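PDB 4JMF: probable chaperone from Pseudomonas aeruginosa, which probably serves as a type III secretion chaperone of the CesT family, binding effector proteins before their export. Local coordinates for residues F50-G55 / S82-L87. Residues are numbered along the deposited sequence; the frame is centred on the assembly and turned at random.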
loop_
_atom_site.group_PDB
_atom_site.type_symbol
_atom_site.label_atom_id
_atom_site.label_comp_id
_atom_site.label_asym_id
_atom_site.label_seq_id
_atom_site.Cartn_x
_atom_site.Cartn_y
_atom_site.Cartn_z
ATOM N N PHE B 50 2.088 11.263 1.986
ATOM C CA PHE B 50 2.800 11.302 0.711
ATOM C C PHE B 50 3.716 12.496 0.582
ATOM O O PHE B 50 3.576 13.482 1.308
ATOM C CB PHE B 50 1.816 11.247 -0.474
ATOM C CG PHE B 50 0.820 12.379 -0.498
ATOM C CD1 PHE B 50 1.012 13.474 -1.328
ATOM C CD2 PHE B 50 -0.327 12.334 0.290
ATOM C CE1 PHE B 50 0.078 14.518 -1.356
ATOM C CE2 PHE B 50 -1.263 13.371 0.268
ATOM C CZ PHE B 50 -1.058 14.459 -0.556
ATOM N N THR B 51 4.654 12.399 -0.359
ATOM C CA THR B 51 5.555 13.499 -0.629
ATOM C C THR B 51 5.712 13.617 -2.150
ATOM O O THR B 51 5.791 12.603 -2.863
ATOM C CB THR B 51 6.908 13.280 0.103
ATOM O OG1 THR B 51 7.785 14.392 -0.101
ATOM C CG2 THR B 51 7.580 12.000 -0.354
ATOM N N ARG B 52 5.707 14.848 -2.650
ATOM C CA ARG B 52 5.836 15.085 -4.087
ATOM C C ARG B 52 7.308 15.082 -4.463
ATOM O O ARG B 52 8.111 15.809 -3.870
ATOM C CB ARG B 52 5.192 16.423 -4.461
ATOM C CG ARG B 52 5.295 16.815 -5.928
ATOM C CD ARG B 52 6.335 17.907 -6.147
ATOM N NE ARG B 52 6.356 18.396 -7.529
ATOM C CZ ARG B 52 7.211 19.312 -7.985
ATOM N NH1 ARG B 52 8.125 19.839 -7.174
ATOM N NH2 ARG B 52 7.164 19.689 -9.255
ATOM N N LEU B 53 7.674 14.234 -5.413
ATOM C CA LEU B 53 9.048 14.194 -5.896
ATOM C C LEU B 53 9.126 14.958 -7.213
ATOM O O LEU B 53 8.111 15.467 -7.714
ATOM C CB LEU B 53 9.490 12.747 -6.112
ATOM C CG LEU B 53 9.343 11.820 -4.902
ATOM C CD1 LEU B 53 9.741 10.404 -5.269
ATOM C CD2 LEU B 53 10.171 12.311 -3.714
ATOM N N GLU B 54 10.325 15.056 -7.773
ATOM C CA GLU B 54 10.465 15.588 -9.125
ATOM C C GLU B 54 10.690 14.440 -10.106
ATOM O O GLU B 54 9.720 13.833 -10.584
ATOM C CB GLU B 54 11.562 16.666 -9.194
ATOM C CG GLU B 54 11.127 17.976 -8.521
ATOM C CD GLU B 54 12.207 19.054 -8.473
ATOM O OE1 GLU B 54 13.117 19.044 -9.333
ATOM O OE2 GLU B 54 12.135 19.924 -7.566
ATOM N N GLY B 55 11.951 14.121 -10.388
ATOM C CA GLY B 55 12.261 13.108 -11.390
ATOM C C GLY B 55 12.879 11.857 -10.791
ATOM O O GLY B 55 13.111 10.861 -11.490
ATOM N N SER B 82 -1.805 16.045 -13.986
ATOM C CA SER B 82 -0.772 17.022 -13.659
ATOM C C SER B 82 0.624 16.513 -13.971
ATOM O O SER B 82 1.571 17.299 -14.110
ATOM C CB SER B 82 -0.830 17.340 -12.166
ATOM O OG SER B 82 -0.444 16.195 -11.412
ATOM N N GLY B 83 0.767 15.196 -14.046
ATOM C CA GLY B 83 2.077 14.594 -14.225
ATOM C C GLY B 83 2.884 14.527 -12.942
ATOM O O GLY B 83 4.029 14.057 -12.949
ATOM N N GLU B 84 2.297 14.974 -11.830
ATOM C CA GLU B 84 3.028 14.995 -10.564
ATOM C C GLU B 84 3.304 13.592 -10.043
ATOM O O GLU B 84 2.397 12.747 -9.982
ATOM C CB GLU B 84 2.270 15.810 -9.500
ATOM C CG GLU B 84 2.132 17.274 -9.851
ATOM C CD GLU B 84 3.343 18.092 -9.462
ATOM O OE1 GLU B 84 3.140 19.261 -9.081
ATOM O OE2 GLU B 84 4.486 17.581 -9.521
ATOM N N ARG B 85 4.558 13.351 -9.671
ATOM C CA ARG B 85 4.986 12.060 -9.152
ATOM C C ARG B 85 4.953 12.078 -7.623
ATOM O O ARG B 85 5.554 12.952 -6.987
ATOM C CB ARG B 85 6.374 11.717 -9.704
ATOM C CG ARG B 85 6.363 11.668 -11.257
ATOM C CD ARG B 85 7.735 11.507 -11.902
ATOM N NE ARG B 85 8.318 10.172 -11.740
ATOM C CZ ARG B 85 9.205 9.842 -10.799
ATOM N NH1 ARG B 85 9.605 10.740 -9.906
ATOM N NH2 ARG B 85 9.700 8.608 -10.745
ATOM N N LEU B 86 4.234 11.124 -7.038
ATOM C CA LEU B 86 3.991 11.126 -5.590
ATOM C C LEU B 86 4.424 9.803 -4.978
ATOM O O LEU B 86 4.023 8.724 -5.449
ATOM C CB LEU B 86 2.508 11.374 -5.291
ATOM C CG LEU B 86 1.816 12.620 -5.854
ATOM C CD1 LEU B 86 0.368 12.678 -5.388
ATOM C CD2 LEU B 86 2.545 13.901 -5.452
ATOM N N LEU B 87 5.260 9.884 -3.946
ATOM C CA LEU B 87 5.654 8.715 -3.156
ATOM C C LEU B 87 4.686 8.673 -1.966
ATOM O O LEU B 87 4.529 9.672 -1.277
ATOM C CB LEU B 87 7.091 8.903 -2.663
ATOM C CG LEU B 87 7.766 7.792 -1.877
ATOM C CD1 LEU B 87 8.041 6.644 -2.811
ATOM C CD2 LEU B 87 9.065 8.295 -1.251
HETATM O O HOH W 1 6.185 15.487 -9.764
#
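Arg52 reaches from strand 46-53 across to Glu84, and its side chain can be followed outward atom by atom. CB rests on CD2 of Leu86, its antiparallel non-hydrogen-bonded partner, at 3.8 Å. CG, anti to the backbone N (chi1 178°), passes near Glu84 OE2 and the carbonyl O of Arg85; CD stays beside the same OE2. Then NE donates an almost straight hydrogen bond to Glu84 OE2 (2.9 Å), the core of a salt bridge. OE2 lies in the guanidinium plane, while NE comes from its syn side, 30° out of the carboxylate plane; the two flat groups stand 87° apart. NH2 makes a weak, longer and bent bond to the same OE2. A water also donates to OE2, as well as to Leu53 O, and accepts from Arg85 N, tying the salt bridge to both backbones. One residue back, at Thr51, Thr51 N to Leu87 O (2.9 Å) and Leu87 N to Thr51 O (3.0 Å) pair the strands. Arg85 NH1 hydrogen-bonds to Glu54 O (3.2 Å), coming from above the carbonyl plane, and also to Gln56 O. Strand 46-53 lies between strands 35-41 and 85-92 of the antiparallel sheet; Leu87 packs against helix 98-114, whereas Phe50 and Leu86 meet a chain of another protein.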